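Local structure of CREG-like beta-barrel domain-containing protein (Agrobacterium tumefaciens, 3DNH) at residues D34-S39 with V91-F96; L47-G52 with M83-R88. The protein is of unknown function but has the split-barrel fold of the pyridoxamine 5'-phosphate oxidase and CREG families, whose relatives often bind flavin. All blocks are in the same frame, centred on the assembly; numbering follows the deposited sequence. Where two conformers were deposited one is given.

Overall arrangement
From the N terminus, helix 28-38 comes first and supplies one side of contact 1; the chain then enters the antiparallel barrel through strand 41-47. The turn after that strand, 47-52, meets the end of helix 78-85 in contact 2, closing a loop that holds strands 54-63 and 69-74. Strand 88-93 follows directly, and residues 91-96 come back to helix 28-38 in contact 1, closing the larger loop, so the smaller loop of contact 2 lies wholly within it. Their centres are about 25 Å apart. Contact 1 is buried and fastens a helix to the barrel; contact 2 lies at the surface. Both reach the second subunit.

Contact 1 (D34-S39 with V91-F96); sequences DVLHTS and VTLAPF
V35 sends CG1 anti to its backbone N (chi1 177°), and the methyl meets the backbone of L93, 3.4 Å from L93 O. L93 answers with CG anti to its own carbonyl carbon (chi1 -81°), which brings CG near S39 CB. Its CB and its CD2 touch different residues: CB lies 3.8 Å from S39 CB and also packs on V35 CG1, while CD2, placed by chi2 (65°), meets the helix 3.9 Å from L36 O. L36 points its CB away from the strand, yet its CD1 still comes within 4.4 Å of L93 CD2.

S39, in the loop that follows the helix, has its CA 5.4 Å from P95 CA. Its hydroxyl turns back and donates to V35 O at 2.6 Å, tilted 18° from the carbonyl plane; this bond fixes the rotation of the side chain. The same OG rests against the A94-P95 peptide, 3.5 Å from A94 C, so a hydroxyl packed against this peptide is satisfied by V35 O, within its own segment. P95, the centre of an inverse gamma turn, bends the chain just after A94. The join therefore rests on van der Waals packing, with the S39 hydroxyl bond kept on the helix side.

Strand 106-115 flanks the contact: its L107 packs against both V35 and L36, and L93 pairs with L107 through the backbone. H37 and D34 face the three-stranded sheet, bonding to D225 and W236. Beyond the strand, T92 bonds to T56 of the second subunit and F96 meets F96 of that subunit, placing this helix-to-barrel packing close to the dimer interface.

Contact 2 (L47-G52 with M83-R88); sequences LDPVSG and METDAR
The end of strand 41-47 and its following loop lie beside the end of helix 78-85, with P49 CA 6.3 Å from T85 CA and D86 the first residue to leave helical geometry. L47 extends its CD1 methyl toward a charged pair, 3.6 Å from D86 OD2 and 3.7 Å from R88 NH1, lying obliquely to the guanidinium. R88 grips D86 side-on: NE bonds to OD1 and NH1 to OD2, each carboxylate oxygen using its syn lone pair, and the NH1 to OD2 salt bridge is 3.1 Å. The R88 chain bends at chi3 (-69°), bringing NE round to this carboxylate. D86 OD1 also accepts from R88 N on its anti side, an Asx turn. P49 crosses T85 at about a right angle, its CB packed 3.6 Å from T85 OG1, which is hydrogen-bonded to N82 O.

Two waters bridge the segments. One accepts from L47 N and donates to D86 O and R88 O; the other donates to L47 O and T85 OG1, each at 2.6 Å. D48 OD1 receives V50 N and S51 N from opposite faces, pinning the turn, and also bonds to T12 of the second subunit. R88 makes a cation-pi contact with Y53 of that subunit. The chemistry implies a hydrated junction: the carboxylate probably offsets the arginine charge and holds its guanidinium flat at the dimer interface, while water links L47 to the helix end.

Contact 1 (D34-S39 with V91-F96)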
ATOM      1  N   ASP A  34      -6.956  15.402   3.519  1.00 34.58           N
ATOM      2  CA  ASP A  34      -5.611  15.332   4.083  0.50 35.02           C
ATOM      3  C   ASP A  34      -4.879  14.106   3.603  1.00 34.99           C
ATOM      4  O   ASP A  34      -3.726  14.199   3.204  1.00 35.71           O
ATOM      5  CB  ASP A  34      -5.638  15.343   5.610  0.50 34.91           C
ATOM      6  CG  ASP A  34      -4.390  15.964   6.200  0.50 37.60           C
ATOM      7  OD1 ASP A  34      -4.011  17.085   5.764  0.50 37.96           O
ATOM      8  OD2 ASP A  34      -3.798  15.346   7.115  0.50 39.94           O
ATOM      9  N   VAL A  35      -5.552  12.959   3.603  1.00 35.69           N
ATOM     10  CA  VAL A  35      -4.954  11.721   3.045  1.00 35.38           C
ATOM     11  C   VAL A  35      -4.666  11.898   1.570  1.00 36.91           C
ATOM     12  O   VAL A  35      -3.641  11.408   1.039  1.00 37.01           O
ATOM     13  CB  VAL A  35      -5.900  10.493   3.218  1.00 35.08           C
ATOM     14  CG1 VAL A  35      -5.303   9.246   2.561  1.00 35.22           C
ATOM     15  CG2 VAL A  35      -6.150  10.225   4.702  1.00 33.53           C
ATOM     16  N   LEU A  36      -5.606  12.544   0.881  1.00 36.92           N
ATOM     17  CA  LEU A  36      -5.444  12.802  -0.523  1.00 37.55           C
ATOM     18  C   LEU A  36      -4.138  13.549  -0.815  1.00 37.09           C
ATOM     19  O   LEU A  36      -3.382  13.165  -1.742  1.00 37.29           O
ATOM     20  CB  LEU A  36      -6.615  13.586  -1.083  1.00 37.10           C
ATOM     21  CG  LEU A  36      -6.539  14.054  -2.538  1.00 36.56           C
ATOM     22  CD1 LEU A  36      -6.642  12.927  -3.538  1.00 35.33           C
ATOM     23  CD2 LEU A  36      -7.693  15.078  -2.716  1.00 33.63           C
ATOM     24  N   HIS A  37      -3.869  14.570  -0.023  1.00 36.94           N
ATOM     25  CA  HIS A  37      -2.758  15.454  -0.323  1.00 37.17           C
ATOM     26  C   HIS A  37      -1.410  15.003   0.224  1.00 37.43           C
ATOM     27  O   HIS A  37      -0.358  15.534  -0.180  1.00 36.36           O
ATOM     28  CB  HIS A  37      -3.078  16.880   0.119  1.00 36.90           C
ATOM     29  CG  HIS A  37      -4.008  17.611  -0.827  1.00 37.86           C
ATOM     30  ND1 HIS A  37      -3.547  18.462  -1.813  1.00 38.07           N
ATOM     31  CD2 HIS A  37      -5.362  17.612  -0.938  1.00 36.41           C
ATOM     32  CE1 HIS A  37      -4.575  18.937  -2.510  1.00 36.43           C
ATOM     33  NE2 HIS A  37      -5.688  18.441  -1.992  1.00 36.29           N
ATOM     34  N   THR A  38      -1.441  14.084   1.177  1.00 36.97           N
ATOM     35  CA  THR A  38      -0.238  13.759   1.919  1.00 37.62           C
ATOM     36  C   THR A  38       0.151  12.291   1.779  1.00 38.16           C
ATOM     37  O   THR A  38       1.030  11.809   2.511  1.00 38.65           O
ATOM     38  CB  THR A  38      -0.330  14.160   3.432  1.00 39.04           C
ATOM     39  OG1 THR A  38      -1.427  13.462   4.064  1.00 37.71           O
ATOM     40  CG2 THR A  38      -0.513  15.682   3.608  1.00 37.27           C
ATOM     41  N   SER A  39      -0.485  11.578   0.868  1.00 37.79           N
ATOM     42  CA  SER A  39      -0.084  10.164   0.623  1.00 39.48           C
ATOM     43  C   SER A  39       0.823  10.026  -0.601  1.00 38.86           C
ATOM     44  O   SER A  39       0.436  10.441  -1.691  1.00 38.51           O
ATOM     45  CB  SER A  39      -1.330   9.244   0.513  1.00 38.38           C
ATOM     46  OG  SER A  39      -2.140   9.399   1.696  1.00 41.05           O
ATOM     47  N   VAL A  91      -7.997   3.165  -6.514  1.00 38.48           N
ATOM     48  CA  VAL A  91      -6.743   3.421  -5.771  1.00 38.88           C
ATOM     49  C   VAL A  91      -7.044   3.551  -4.294  1.00 38.06           C
ATOM     50  O   VAL A  91      -8.135   3.993  -3.931  1.00 36.88           O
ATOM     51  CB  VAL A  91      -5.984   4.707  -6.248  1.00 40.20           C
ATOM     52  CG1 VAL A  91      -5.627   4.614  -7.694  1.00 38.37           C
ATOM     53  CG2 VAL A  91      -6.840   5.970  -6.019  1.00 40.61           C
ATOM     54  N   THR A  92      -6.114   3.106  -3.457  1.00 37.53           N
ATOM     55  CA  THR A  92      -6.223   3.366  -2.033  1.00 37.70           C
ATOM     56  C   THR A  92      -4.991   4.122  -1.625  1.00 37.66           C
ATOM     57  O   THR A  92      -3.875   3.680  -1.843  1.00 38.80           O
ATOM     58  CB  THR A  92      -6.442   2.115  -1.185  1.00 35.79           C
ATOM     59  OG1 THR A  92      -7.666   1.498  -1.609  1.00 36.06           O
ATOM     60  CG2 THR A  92      -6.540   2.459   0.365  1.00 37.44           C
ATOM     61  N   LEU A  93      -5.239   5.294  -1.056  1.00 38.53           N
ATOM     62  CA  LEU A  93      -4.211   6.130  -0.515  1.00 39.28           C
ATOM     63  C   LEU A  93      -4.201   6.022   1.000  1.00 40.62           C
ATOM     64  O   LEU A  93      -5.260   6.018   1.646  1.00 40.09           O
ATOM     65  CB  LEU A  93      -4.455   7.554  -0.966  1.00 40.01           C
ATOM     66  CG  LEU A  93      -3.991   7.903  -2.379  1.00 38.97           C
ATOM     67  CD1 LEU A  93      -4.774   7.129  -3.437  1.00 43.01           C
ATOM     68  CD2 LEU A  93      -4.226   9.422  -2.592  1.00 40.75           C
ATOM     69  N   ALA A  94      -3.004   5.929   1.584  1.00 41.61           N
ATOM     70  CA  ALA A  94      -2.897   5.917   3.037  1.00 43.96           C
ATOM     71  C   ALA A  94      -1.545   6.495   3.467  1.00 46.03           C
ATOM     72  O   ALA A  94      -0.595   6.418   2.673  1.00 47.72           O
ATOM     73  CB  ALA A  94      -3.080   4.512   3.564  1.00 42.95           C
ATOM     74  N   PRO A  95      -1.447   7.085   4.691  1.00 47.15           N
ATOM     75  CA  PRO A  95      -0.114   7.434   5.233  1.00 47.61           C
ATOM     76  C   PRO A  95       0.630   6.129   5.603  1.00 47.80           C
ATOM     77  O   PRO A  95       0.823   5.845   6.790  1.00 47.05           O
ATOM     78  CB  PRO A  95      -0.442   8.253   6.499  1.00 47.22           C
ATOM     79  CG  PRO A  95      -1.796   7.728   6.944  1.00 47.42           C
ATOM     80  CD  PRO A  95      -2.531   7.465   5.638  1.00 47.69           C
ATOM     81  N   PHE A  96       0.989   5.331   4.587  1.00 47.53           N
ATOM     82  CA  PHE A  96       1.567   3.998   4.820  1.00 48.62           C
ATOM     83  C   PHE A  96       2.867   4.006   5.630  1.00 50.08           C
ATOM     84  O   PHE A  96       3.152   3.052   6.376  1.00 51.13           O
ATOM     85  CB  PHE A  96       1.857   3.308   3.503  1.00 48.35           C
ATOM     86  CG  PHE A  96       0.658   2.822   2.809  1.00 48.23           C
ATOM     87  CD1 PHE A  96      -0.088   1.796   3.338  1.00 47.44           C
ATOM     88  CD2 PHE A  96       0.268   3.393   1.596  1.00 46.55           C
ATOM     89  CE1 PHE A  96      -1.225   1.345   2.658  1.00 49.24           C
ATOM     90  CE2 PHE A  96      -0.844   2.940   0.911  1.00 47.35           C
ATOM     91  CZ  PHE A  96      -1.592   1.923   1.433  1.00 48.46           C
TER

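Contact 2 (L47-G52 with M83-R88)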
ATOM      1  N   LEU A  47      -8.276  -4.136 -14.107  1.00 38.88           N
ATOM      2  CA  LEU A  47      -9.022  -5.359 -14.446  1.00 38.18           C
ATOM      3  C   LEU A  47      -8.344  -6.163 -15.548  1.00 38.60           C
ATOM      4  O   LEU A  47      -7.940  -5.616 -16.583  1.00 39.08           O
ATOM      5  CB  LEU A  47     -10.478  -5.044 -14.850  1.00 38.20           C
ATOM      6  CG  LEU A  47     -11.460  -4.390 -13.851  1.00 38.94           C
ATOM      7  CD1 LEU A  47     -12.765  -3.992 -14.581  1.00 35.37           C
ATOM      8  CD2 LEU A  47     -11.786  -5.308 -12.656  1.00 34.51           C
ATOM      9  N   ASP A  48      -8.243  -7.470 -15.339  1.00 38.81           N
ATOM     10  CA  ASP A  48      -7.708  -8.331 -16.354  1.00 38.11           C
ATOM     11  C   ASP A  48      -8.724  -8.503 -17.489  1.00 38.82           C
ATOM     12  O   ASP A  48      -9.894  -8.817 -17.247  1.00 39.17           O
ATOM     13  CB  ASP A  48      -7.265  -9.656 -15.785  1.00 37.52           C
ATOM     14  CG  ASP A  48      -6.473 -10.468 -16.784  1.00 38.27           C
ATOM     15  OD1 ASP A  48      -7.097 -11.090 -17.679  1.00 39.29           O
ATOM     16  OD2 ASP A  48      -5.225 -10.462 -16.692  1.00 39.12           O
ATOM     17  N   PRO A  49      -8.281  -8.266 -18.740  1.00 39.51           N
ATOM     18  CA  PRO A  49      -9.192  -8.340 -19.899  1.00 39.59           C
ATOM     19  C   PRO A  49      -9.802  -9.702 -20.232  1.00 39.85           C
ATOM     20  O   PRO A  49     -10.824  -9.745 -20.921  1.00 41.11           O
ATOM     21  CB  PRO A  49      -8.343  -7.835 -21.058  1.00 39.48           C
ATOM     22  CG  PRO A  49      -6.956  -7.935 -20.626  1.00 39.84           C
ATOM     23  CD  PRO A  49      -6.924  -7.847 -19.129  1.00 39.29           C
ATOM     24  N   VAL A  50      -9.172 -10.804 -19.819  1.00 39.58           N
ATOM     25  CA  VAL A  50      -9.654 -12.151 -20.167  1.00 38.34           C
ATOM     26  C   VAL A  50     -10.304 -12.810 -18.953  1.00 37.75           C
ATOM     27  O   VAL A  50     -11.415 -13.337 -19.031  1.00 36.21           O
ATOM     28  CB  VAL A  50      -8.503 -13.092 -20.717  1.00 38.53           C
ATOM     29  CG1 VAL A  50      -9.021 -14.497 -21.045  1.00 38.22           C
ATOM     30  CG2 VAL A  50      -7.820 -12.494 -21.950  1.00 38.99           C
ATOM     31  N   SER A  51      -9.604 -12.762 -17.823  1.00 37.22           N
ATOM     32  CA  SER A  51     -10.001 -13.537 -16.651  1.00 37.08           C
ATOM     33  C   SER A  51     -11.066 -12.826 -15.835  1.00 37.18           C
ATOM     34  O   SER A  51     -11.860 -13.461 -15.169  1.00 37.79           O
ATOM     35  CB  SER A  51      -8.787 -13.876 -15.789  1.00 37.19           C
ATOM     36  OG  SER A  51      -8.202 -12.690 -15.259  1.00 35.06           O
ATOM     37  N   GLY A  52     -11.064 -11.504 -15.878  1.00 38.39           N
ATOM     38  CA  GLY A  52     -12.050 -10.703 -15.159  1.00 38.15           C
ATOM     39  C   GLY A  52     -11.645 -10.497 -13.713  1.00 36.98           C
ATOM     40  O   GLY A  52     -12.277  -9.721 -12.999  1.00 37.41           O
HETATM   41  N   MSE A  83      -5.294  -1.285 -18.246  1.00 40.14           N
HETATM   42  CA  MSE A  83      -5.868   0.041 -18.427  1.00 42.73           C
HETATM   43  C   MSE A  83      -6.117   0.446 -19.897  1.00 43.11           C
HETATM   44  O   MSE A  83      -7.079   1.149 -20.170  1.00 42.53           O
HETATM   45  CB  MSE A  83      -5.018   1.090 -17.701  1.00 42.61           C
HETATM   46  CG  MSE A  83      -5.144   1.008 -16.179  1.00 43.80           C
HETATM   47 SE   MSE A  83      -4.205   2.433 -15.217  0.90 48.49          SE
HETATM   48  CE  MSE A  83      -2.319   1.862 -15.504  1.00 41.87           C
ATOM     49  N   GLU A  84      -5.281  -0.018 -20.834  1.00 44.27           N
ATOM     50  CA  GLU A  84      -5.588   0.122 -22.281  1.00 45.85           C
ATOM     51  C   GLU A  84      -6.910  -0.567 -22.602  1.00 45.91           C
ATOM     52  O   GLU A  84      -7.776   0.003 -23.252  1.00 46.79           O
ATOM     53  CB  GLU A  84      -4.517  -0.512 -23.191  1.00 45.53           C
ATOM     54  CG  GLU A  84      -3.328   0.351 -23.592  1.00 48.85           C
ATOM     55  CD  GLU A  84      -3.670   1.834 -23.864  1.00 54.63           C
ATOM     56  OE1 GLU A  84      -3.806   2.221 -25.050  1.00 55.24           O
ATOM     57  OE2 GLU A  84      -3.771   2.624 -22.877  1.00 57.39           O
ATOM     58  N   THR A  85      -7.043  -1.804 -22.140  1.00 46.45           N
ATOM     59  CA  THR A  85      -8.217  -2.630 -22.422  1.00 45.76           C
ATOM     60  C   THR A  85      -9.514  -2.139 -21.728  1.00 45.32           C
ATOM     61  O   THR A  85     -10.585  -2.234 -22.320  1.00 45.43           O
ATOM     62  CB  THR A  85      -7.937  -4.129 -22.121  1.00 46.00           C
ATOM     63  OG1 THR A  85      -7.610  -4.311 -20.740  1.00 46.47           O
ATOM     64  CG2 THR A  85      -6.768  -4.654 -22.971  1.00 46.29           C
ATOM     65  N   ASP A  86      -9.400  -1.590 -20.505  1.00 43.62           N
ATOM     66  CA  ASP A  86     -10.544  -1.192 -19.669  1.00 41.98           C
ATOM     67  C   ASP A  86     -10.044  -0.167 -18.642  1.00 41.59           C
ATOM     68  O   ASP A  86      -9.184  -0.485 -17.792  1.00 40.45           O
ATOM     69  CB  ASP A  86     -11.107  -2.433 -18.956  1.00 42.13           C
ATOM     70  CG  ASP A  86     -12.401  -2.166 -18.179  1.00 42.54           C
ATOM     71  OD1 ASP A  86     -12.630  -1.056 -17.651  1.00 43.26           O
ATOM     72  OD2 ASP A  86     -13.199  -3.121 -18.074  1.00 44.27           O
ATOM     73  N   ALA A  87     -10.581   1.055 -18.711  1.00 39.53           N
ATOM     74  CA  ALA A  87     -10.042   2.161 -17.902  1.00 38.78           C
ATOM     75  C   ALA A  87     -10.552   2.208 -16.453  1.00 38.06           C
ATOM     76  O   ALA A  87     -10.111   3.052 -15.695  1.00 38.40           O
ATOM     77  CB  ALA A  87     -10.277   3.532 -18.611  1.00 38.66           C
ATOM     78  N   ARG A  88     -11.480   1.328 -16.071  1.00 37.49           N
ATOM     79  CA  ARG A  88     -12.006   1.301 -14.703  1.00 37.80           C
ATOM     80  C   ARG A  88     -10.920   0.852 -13.719  1.00 37.79           C
ATOM     81  O   ARG A  88     -10.323  -0.235 -13.869  1.00 38.77           O
ATOM     82  CB  ARG A  88     -13.232   0.395 -14.591  1.00 37.29           C
ATOM     83  CG  ARG A  88     -14.404   0.902 -15.404  1.00 37.81           C
ATOM     84  CD  ARG A  88     -15.572  -0.027 -15.264  1.00 40.31           C
ATOM     85  NE  ARG A  88     -15.325  -1.294 -15.920  1.00 40.47           N
ATOM     86  CZ  ARG A  88     -16.154  -2.334 -15.882  1.00 42.65           C
ATOM     87  NH1 ARG A  88     -15.835  -3.433 -16.533  1.00 40.10           N
ATOM     88  NH2 ARG A  88     -17.294  -2.280 -15.198  1.00 43.73           N
TER
HETATM   89  O   HOH W   1      -8.524  -1.784 -15.645  1.00 26.46           O
HETATM   90  O   HOH W   2      -9.110  -4.948 -18.776  1.00 41.25           O